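Local coordinates for protein argonaute (Marinitoga piezophila, PDB 5I4A) that uses short 5'-hydroxyl RNA guides to bind complementary single-stranded DNA or RNA and cleave the target, preferring manganese for DNA cleavage, at residues F119-N124 against F152-K157; L444-D449 against I497-K502. All blocks are in the same frame, centred on the assembly; numbering follows the deposited sequence.

Contact 1 of 2, residues F119-N124 against F152-K157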
ATOM      1  N   PHE A 119      -6.600 -28.526   3.036  1.00 57.16           N
ATOM      2  CA  PHE A 119      -7.414 -29.127   4.082  1.00 58.84           C
ATOM      3  C   PHE A 119      -8.666 -28.292   4.292  1.00 56.45           C
ATOM      4  O   PHE A 119      -8.615 -27.059   4.268  1.00 54.27           O
ATOM      5  CB  PHE A 119      -6.636 -29.282   5.403  1.00 54.36           C
ATOM      6  CG  PHE A 119      -6.103 -27.990   5.966  1.00 54.33           C
ATOM      7  CD1 PHE A 119      -6.873 -27.220   6.825  1.00 56.11           C
ATOM      8  CD2 PHE A 119      -4.819 -27.567   5.665  1.00 54.18           C
ATOM      9  CE1 PHE A 119      -6.381 -26.041   7.353  1.00 54.44           C
ATOM     10  CE2 PHE A 119      -4.320 -26.389   6.192  1.00 54.16           C
ATOM     11  CZ  PHE A 119      -5.102 -25.626   7.036  1.00 54.28           C
ATOM     12  N   SER A 120      -9.793 -28.974   4.476  1.00 62.95           N
ATOM     13  CA  SER A 120     -11.039 -28.292   4.785  1.00 60.14           C
ATOM     14  C   SER A 120     -10.990 -27.738   6.203  1.00 56.70           C
ATOM     15  O   SER A 120     -10.435 -28.361   7.113  1.00 59.00           O
ATOM     16  CB  SER A 120     -12.220 -29.250   4.630  1.00 57.98           C
ATOM     17  OG  SER A 120     -13.454 -28.592   4.869  1.00 62.07           O
ATOM     18  N   LEU A 121     -11.568 -26.556   6.385  1.00 58.30           N
ATOM     19  CA  LEU A 121     -11.571 -25.919   7.693  1.00 56.22           C
ATOM     20  C   LEU A 121     -12.510 -26.655   8.640  1.00 60.28           C
ATOM     21  O   LEU A 121     -13.653 -26.958   8.283  1.00 62.75           O
ATOM     22  CB  LEU A 121     -11.993 -24.457   7.568  1.00 54.81           C
ATOM     23  CG  LEU A 121     -10.972 -23.488   6.965  1.00 54.61           C
ATOM     24  CD1 LEU A 121     -11.576 -22.112   6.805  1.00 59.81           C
ATOM     25  CD2 LEU A 121      -9.743 -23.413   7.837  1.00 54.63           C
ATOM     26  N   ASP A 122     -12.021 -26.949   9.848  1.00 58.13           N
ATOM     27  CA  ASP A 122     -12.889 -27.512  10.877  1.00 58.73           C
ATOM     28  C   ASP A 122     -14.086 -26.606  11.133  1.00 61.97           C
ATOM     29  O   ASP A 122     -15.206 -27.083  11.345  1.00 63.76           O
ATOM     30  CB  ASP A 122     -12.102 -27.723  12.172  1.00 55.54           C
ATOM     31  CG  ASP A 122     -10.840 -28.540  11.968  1.00 58.96           C
ATOM     32  OD1 ASP A 122     -10.883 -29.543  11.222  1.00 62.36           O
ATOM     33  OD2 ASP A 122      -9.801 -28.178  12.560  1.00 62.41           O
ATOM     34  N   SER A 123     -13.865 -25.289  11.099  1.00 63.64           N
ATOM     35  CA  SER A 123     -14.919 -24.348  11.456  1.00 55.60           C
ATOM     36  C   SER A 123     -16.007 -24.289  10.389  1.00 61.42           C
ATOM     37  O   SER A 123     -17.192 -24.148  10.713  1.00 64.01           O
ATOM     38  CB  SER A 123     -14.318 -22.960  11.691  1.00 55.43           C
ATOM     39  OG  SER A 123     -15.332 -21.976  11.807  1.00 66.26           O
ATOM     40  N   ASN A 124     -15.632 -24.388   9.114  1.00 65.53           N
ATOM     41  CA  ASN A 124     -16.597 -24.310   8.022  1.00 61.80           C
ATOM     42  C   ASN A 124     -16.252 -25.386   7.003  1.00 63.66           C
ATOM     43  O   ASN A 124     -15.202 -25.322   6.354  1.00 60.85           O
ATOM     44  CB  ASN A 124     -16.605 -22.926   7.384  1.00 58.36           C
ATOM     45  CG  ASN A 124     -17.875 -22.654   6.613  1.00 57.53           C
ATOM     46  OD1 ASN A 124     -18.266 -23.431   5.744  1.00 61.95           O
ATOM     47  ND2 ASN A 124     -18.538 -21.553   6.937  1.00 60.40           N
ATOM     48  N   PHE A 152      -1.519 -18.437   2.594  1.00 35.50           N
ATOM     49  CA  PHE A 152      -2.695 -19.282   2.484  1.00 31.97           C
ATOM     50  C   PHE A 152      -3.755 -18.608   1.628  1.00 36.30           C
ATOM     51  O   PHE A 152      -3.903 -17.383   1.634  1.00 46.57           O
ATOM     52  CB  PHE A 152      -3.271 -19.624   3.860  1.00 39.47           C
ATOM     53  CG  PHE A 152      -2.616 -20.805   4.500  1.00 41.76           C
ATOM     54  CD1 PHE A 152      -3.067 -22.085   4.235  1.00 46.16           C
ATOM     55  CD2 PHE A 152      -1.534 -20.643   5.348  1.00 41.41           C
ATOM     56  CE1 PHE A 152      -2.462 -23.184   4.812  1.00 45.55           C
ATOM     57  CE2 PHE A 152      -0.921 -21.739   5.927  1.00 44.07           C
ATOM     58  CZ  PHE A 152      -1.389 -23.011   5.659  1.00 36.60           C
ATOM     59  N   THR A 153      -4.486 -19.434   0.886  1.00 42.25           N
ATOM     60  CA  THR A 153      -5.632 -19.008   0.101  1.00 42.44           C
ATOM     61  C   THR A 153      -6.828 -19.841   0.527  1.00 51.60           C
ATOM     62  O   THR A 153      -6.754 -21.075   0.546  1.00 53.54           O
ATOM     63  CB  THR A 153      -5.382 -19.173  -1.399  1.00 41.27           C
ATOM     64  OG1 THR A 153      -4.077 -18.681  -1.726  1.00 36.20           O
ATOM     65  CG2 THR A 153      -6.417 -18.401  -2.200  1.00 40.98           C
ATOM     66  N   PHE A 154      -7.916 -19.171   0.883  1.00 45.38           N
ATOM     67  CA  PHE A 154      -9.130 -19.832   1.341  1.00 47.48           C
ATOM     68  C   PHE A 154     -10.171 -19.745   0.235  1.00 38.70           C
ATOM     69  O   PHE A 154     -10.615 -18.648  -0.124  1.00 44.82           O
ATOM     70  CB  PHE A 154      -9.626 -19.203   2.642  1.00 45.67           C
ATOM     71  CG  PHE A 154      -8.589 -19.198   3.729  1.00 40.70           C
ATOM     72  CD1 PHE A 154      -8.395 -20.316   4.524  1.00 34.25           C
ATOM     73  CD2 PHE A 154      -7.786 -18.089   3.936  1.00 39.24           C
ATOM     74  CE1 PHE A 154      -7.432 -20.319   5.515  1.00 35.10           C
ATOM     75  CE2 PHE A 154      -6.821 -18.089   4.925  1.00 39.27           C
ATOM     76  CZ  PHE A 154      -6.643 -19.205   5.714  1.00 37.46           C
ATOM     77  N   LEU A 155     -10.539 -20.900  -0.314  1.00 38.18           N
ATOM     78  CA  LEU A 155     -11.436 -20.982  -1.453  1.00 44.12           C
ATOM     79  C   LEU A 155     -12.585 -21.926  -1.137  1.00 45.78           C
ATOM     80  O   LEU A 155     -12.458 -22.829  -0.304  1.00 40.74           O
ATOM     81  CB  LEU A 155     -10.705 -21.475  -2.711  1.00 43.25           C
ATOM     82  CG  LEU A 155      -9.490 -20.683  -3.197  1.00 39.96           C
ATOM     83  CD1 LEU A 155      -8.744 -21.475  -4.258  1.00 35.80           C
ATOM     84  CD2 LEU A 155      -9.909 -19.327  -3.740  1.00 34.27           C
ATOM     85  N   SER A 156     -13.709 -21.711  -1.814  1.00 41.76           N
ATOM     86  CA  SER A 156     -14.832 -22.626  -1.688  1.00 41.99           C
ATOM     87  C   SER A 156     -14.451 -23.994  -2.238  1.00 46.25           C
ATOM     88  O   SER A 156     -13.782 -24.103  -3.270  1.00 47.34           O
ATOM     89  CB  SER A 156     -16.055 -22.081  -2.428  1.00 42.11           C
ATOM     90  OG  SER A 156     -15.826 -22.033  -3.824  1.00 42.73           O
ATOM     91  N   LYS A 157     -14.875 -25.042  -1.531  1.00 61.36           N
ATOM     92  CA  LYS A 157     -14.570 -26.403  -1.960  1.00 56.70           C
ATOM     93  C   LYS A 157     -15.262 -26.746  -3.273  1.00 56.12           C
ATOM     94  O   LYS A 157     -14.736 -27.541  -4.061  1.00 56.19           O
ATOM     95  CB  LYS A 157     -14.972 -27.387  -0.861  1.00 58.45           C
ATOM     96  CG  LYS A 157     -14.693 -28.846  -1.169  1.00 59.50           C
ATOM     97  CD  LYS A 157     -15.123 -29.720  -0.003  1.00 59.62           C
ATOM     98  CE  LYS A 157     -14.901 -31.193  -0.297  1.00 60.21           C
ATOM     99  NZ  LYS A 157     -15.279 -32.034   0.872  1.00 64.65           N
TER
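Phe119 lays one corner of its ring against the ring of Phe152, with CE2 of Phe119 4.0 Å from CE1 of Phe152. The two side chains cross at about a right angle and meet obliquely at these two ring carbons. The CB of Phe119 points away from 152-157, yet the ring still reaches it: with chi1 at 59°, CG is tucked between the backbone N and the carbonyl carbon. Phe152 starts out toward 119-124 and carries its CE1 corner to that ring.

A second apolar pair lies beside the first, where Leu121 CD1 approaches Phe154 CD1 at 4.3 Å. The other methyl of this leucine turns back on its own segment, Leu121 CD2 lying 4.3 Å from Phe119 CE1, so the leucine bridges the rings of Phe119 and Phe154. No hydrogen bond joins the two segments; the contact is purely hydrophobic.

The reason lies in the sheet order. Strand 127-140 runs between strands 111-120 and 143-156, taking backbone hydrogen bonds from both sides, with Ala129 paired to Phe119 and Val127 to Leu121. Ala129 is small, and the large side chains from either flank, Phe119 and Phe154, both touch it. Helix 222-231 of linker L2 covers this patch of the linker L1 sheet: its Ile228 touches Phe119, Leu121 and Phe152, while Glu224 accepts the backbone N-H groups of Asp122 and Ser123 where the chain leaves strand 111-120.

Contact 2 of 2, residues L444-D449 against I497-K502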
ATOM      1  N   LEU A 444      14.571  18.624   1.241  1.00 33.71           N
ATOM      2  CA  LEU A 444      13.198  18.684   0.755  1.00 36.87           C
ATOM      3  C   LEU A 444      12.753  17.263   0.433  1.00 40.20           C
ATOM      4  O   LEU A 444      13.252  16.649  -0.519  1.00 34.74           O
ATOM      5  CB  LEU A 444      13.089  19.593  -0.467  1.00 38.36           C
ATOM      6  CG  LEU A 444      11.738  19.631  -1.185  1.00 43.15           C
ATOM      7  CD1 LEU A 444      10.639  20.046  -0.226  1.00 32.16           C
ATOM      8  CD2 LEU A 444      11.791  20.566  -2.384  1.00 40.65           C
ATOM      9  N   TYR A 445      11.821  16.744   1.227  1.00 40.73           N
ATOM     10  CA  TYR A 445      11.345  15.375   1.090  1.00 32.80           C
ATOM     11  C   TYR A 445      10.065  15.373   0.263  1.00 30.48           C
ATOM     12  O   TYR A 445       9.062  15.973   0.662  1.00 34.27           O
ATOM     13  CB  TYR A 445      11.119  14.747   2.465  1.00 28.14           C
ATOM     14  CG  TYR A 445      12.358  14.791   3.334  1.00 25.40           C
ATOM     15  CD1 TYR A 445      13.420  13.929   3.104  1.00 25.39           C
ATOM     16  CD2 TYR A 445      12.472  15.706   4.374  1.00 28.35           C
ATOM     17  CE1 TYR A 445      14.559  13.968   3.887  1.00 35.80           C
ATOM     18  CE2 TYR A 445      13.611  15.753   5.165  1.00 30.63           C
ATOM     19  CZ  TYR A 445      14.648  14.881   4.916  1.00 30.06           C
ATOM     20  OH  TYR A 445      15.782  14.920   5.694  1.00 31.90           O
ATOM     21  N   ILE A 446      10.105  14.695  -0.882  1.00 33.30           N
ATOM     22  CA  ILE A 446       9.023  14.696  -1.857  1.00 35.81           C
ATOM     23  C   ILE A 446       8.613  13.255  -2.124  1.00 35.61           C
ATOM     24  O   ILE A 446       9.471  12.385  -2.314  1.00 29.78           O
ATOM     25  CB  ILE A 446       9.452  15.396  -3.161  1.00 46.46           C
ATOM     26  CG1 ILE A 446       9.723  16.882  -2.907  1.00 44.81           C
ATOM     27  CG2 ILE A 446       8.400  15.222  -4.245  1.00 48.51           C
ATOM     28  CD1 ILE A 446      10.359  17.594  -4.082  1.00 45.66           C
ATOM     29  N   GLY A 447       7.308  13.005  -2.131  1.00 31.58           N
ATOM     30  CA  GLY A 447       6.759  11.700  -2.476  1.00 30.64           C
ATOM     31  C   GLY A 447       6.013  11.785  -3.796  1.00 36.87           C
ATOM     32  O   GLY A 447       5.357  12.788  -4.079  1.00 37.30           O
ATOM     33  N   ILE A 448       6.116  10.726  -4.597  1.00 39.19           N
ATOM     34  CA  ILE A 448       5.550  10.695  -5.943  1.00 41.11           C
ATOM     35  C   ILE A 448       4.676   9.457  -6.082  1.00 38.13           C
ATOM     36  O   ILE A 448       5.169   8.331  -5.958  1.00 31.58           O
ATOM     37  CB  ILE A 448       6.638  10.692  -7.030  1.00 43.85           C
ATOM     38  CG1 ILE A 448       7.609  11.857  -6.833  1.00 45.59           C
ATOM     39  CG2 ILE A 448       6.003  10.745  -8.414  1.00 30.05           C
ATOM     40  CD1 ILE A 448       6.959  13.211  -6.921  1.00 35.94           C
ATOM     41  N   ASP A 449       3.389   9.664  -6.362  1.00 35.69           N
ATOM     42  CA  ASP A 449       2.458   8.590  -6.698  1.00 42.64           C
ATOM     43  C   ASP A 449       1.984   8.825  -8.126  1.00 43.45           C
ATOM     44  O   ASP A 449       1.243   9.778  -8.392  1.00 40.06           O
ATOM     45  CB  ASP A 449       1.278   8.547  -5.724  1.00 47.34           C
ATOM     46  CG  ASP A 449       0.396   7.313  -5.910  1.00 52.74           C
ATOM     47  OD1 ASP A 449       0.282   6.803  -7.045  1.00 62.55           O
ATOM     48  OD2 ASP A 449      -0.191   6.851  -4.910  1.00 56.97           O
ATOM     49  N   ILE A 497       8.550  21.650  -9.600  1.00 53.82           N
ATOM     50  CA  ILE A 497       8.988  23.037  -9.453  1.00 48.38           C
ATOM     51  C   ILE A 497       8.111  23.767  -8.445  1.00 45.86           C
ATOM     52  O   ILE A 497       8.592  24.611  -7.678  1.00 50.14           O
ATOM     53  CB  ILE A 497       8.992  23.743 -10.822  1.00 45.21           C
ATOM     54  CG1 ILE A 497      10.017  23.094 -11.751  1.00 53.53           C
ATOM     55  CG2 ILE A 497       9.289  25.232 -10.669  1.00 43.93           C
ATOM     56  CD1 ILE A 497      10.161  23.797 -13.084  1.00 50.13           C
ATOM     57  N   LYS A 498       6.816  23.447  -8.422  1.00 46.42           N
ATOM     58  CA  LYS A 498       5.911  24.077  -7.467  1.00 55.98           C
ATOM     59  C   LYS A 498       6.301  23.735  -6.032  1.00 49.49           C
ATOM     60  O   LYS A 498       6.398  24.620  -5.174  1.00 45.60           O
ATOM     61  CB  LYS A 498       4.467  23.660  -7.758  1.00 50.97           C
ATOM     62  CG  LYS A 498       3.982  24.085  -9.137  1.00 51.90           C
ATOM     63  CD  LYS A 498       2.617  24.740  -9.081  1.00 49.78           C
ATOM     64  CE  LYS A 498       1.512  23.773  -9.457  1.00 52.54           C
ATOM     65  NZ  LYS A 498       0.167  24.376  -9.236  1.00 56.43           N
ATOM     66  N   ALA A 499       6.541  22.451  -5.758  1.00 41.52           N
ATOM     67  CA  ALA A 499       6.981  22.048  -4.425  1.00 44.72           C
ATOM     68  C   ALA A 499       8.309  22.698  -4.065  1.00 56.03           C
ATOM     69  O   ALA A 499       8.502  23.154  -2.930  1.00 47.03           O
ATOM     70  CB  ALA A 499       7.091  20.527  -4.348  1.00 42.42           C
ATOM     71  N   PHE A 500       9.240  22.741  -5.021  1.00 41.46           N
ATOM     72  CA  PHE A 500      10.515  23.422  -4.819  1.00 44.83           C
ATOM     73  C   PHE A 500      10.299  24.863  -4.375  1.00 42.39           C
ATOM     74  O   PHE A 500      10.908  25.330  -3.405  1.00 42.28           O
ATOM     75  CB  PHE A 500      11.328  23.374  -6.115  1.00 53.39           C
ATOM     76  CG  PHE A 500      12.815  23.357  -5.909  1.00 57.09           C
ATOM     77  CD1 PHE A 500      13.498  24.515  -5.581  1.00 57.16           C
ATOM     78  CD2 PHE A 500      13.533  22.183  -6.071  1.00 55.37           C
ATOM     79  CE1 PHE A 500      14.869  24.501  -5.401  1.00 53.30           C
ATOM     80  CE2 PHE A 500      14.903  22.162  -5.892  1.00 55.41           C
ATOM     81  CZ  PHE A 500      15.571  23.323  -5.557  1.00 52.14           C
ATOM     82  N   GLU A 501       9.417  25.583  -5.075  1.00 41.72           N
ATOM     83  CA  GLU A 501       9.181  26.984  -4.750  1.00 41.71           C
ATOM     84  C   GLU A 501       8.581  27.134  -3.357  1.00 51.87           C
ATOM     85  O   GLU A 501       8.902  28.086  -2.636  1.00 48.09           O
ATOM     86  CB  GLU A 501       8.271  27.618  -5.802  1.00 54.39           C
ATOM     87  CG  GLU A 501       8.625  29.058  -6.131  1.00 63.15           C
ATOM     88  CD  GLU A 501      10.031  29.192  -6.682  1.00 63.74           C
ATOM     89  OE1 GLU A 501      10.408  28.382  -7.554  1.00 64.70           O
ATOM     90  OE2 GLU A 501      10.762  30.097  -6.231  1.00 64.35           O
ATOM     91  N   LYS A 502       7.710  26.198  -2.961  1.00 43.83           N
ATOM     92  CA  LYS A 502       7.126  26.228  -1.622  1.00 46.59           C
ATOM     93  C   LYS A 502       8.201  26.173  -0.544  1.00 47.64           C
ATOM     94  O   LYS A 502       8.133  26.911   0.447  1.00 49.56           O
ATOM     95  CB  LYS A 502       6.146  25.068  -1.456  1.00 53.36           C
ATOM     96  CG  LYS A 502       4.949  25.129  -2.390  1.00 50.97           C
ATOM     97  CD  LYS A 502       4.040  26.283  -2.028  1.00 53.47           C
ATOM     98  CE  LYS A 502       2.912  26.449  -3.030  1.00 48.42           C
ATOM     99  NZ  LYS A 502       2.099  27.652  -2.714  1.00 51.06           N
TER
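The RNase H fold of the PIWI domain brings its long helix 485-507 across the sheet face of strand 443-452, the strand that carries Asp449, probably a catalytic residue. Over the short segments the axes come within 9.9 Å, and the helix runs roughly against the strand, at 150° between their directions. Leu444 makes the largest share of the contact. Its CD2 methyl reaches the helix backbone, 4.0 Å from Phe500 CA and 4.2 Å from Ala499 O, and lies 4.4 Å from Phe500 CD2, grazing the ring obliquely. With CG anti to the backbone N (chi1 173°), the leucine is extended toward the helix, which it meets at the junction of two successive residues.

One step further along the same face, Ile446 CD1 faces Ala499 CB at 4.4 Å. The two strand side chains also lean on each other, with Leu444 CD2 3.7 Å from Ile446 CD1, and present a continuous apolar surface. Ala499 offers just its CB methyl, which meets the end of Ile446. Side chain to side chain the packing is apolar, and no hydrogen bond joins the segments.

Leu444 and Ile446 face the helix, while Asp449, an odd number of residues along, turns its side chain to the other face of the sheet. There it touches Asp519 and probably binds both manganese ions, as in relatives. The helix also rests on neighbouring strands. Ala499 touches Ile463 and Ala465 of strand 458-466 and Tyr474 of strand 472-482, while Phe500 touches Val514 of strand 513-519, the parallel neighbour of 443-452.

Overall arrangement
The two contacts sit on opposite sides of the chain's centre, about 47 Å apart between centres, and share no strand or helix. Both are largely buried, with apolar side-chain pairs and no hydrogen bond across them. Contact 1 joins two strands of one antiparallel sheet over an intervening strand, at the linker L1 boundary with the PAZ domain, and relies on aromatic rings roofed by a linker L2 helix. Contact 2 packs a helix on a mixed sheet inside the PIWI domain, with mainly aliphatic side chains, Leu444 and Ile446, against Ala499 and the flank of Phe500. Contact 1 is remote from the annotated sites, whereas segment 444-449 of contact 2 ends at Asp449 of the probable active site.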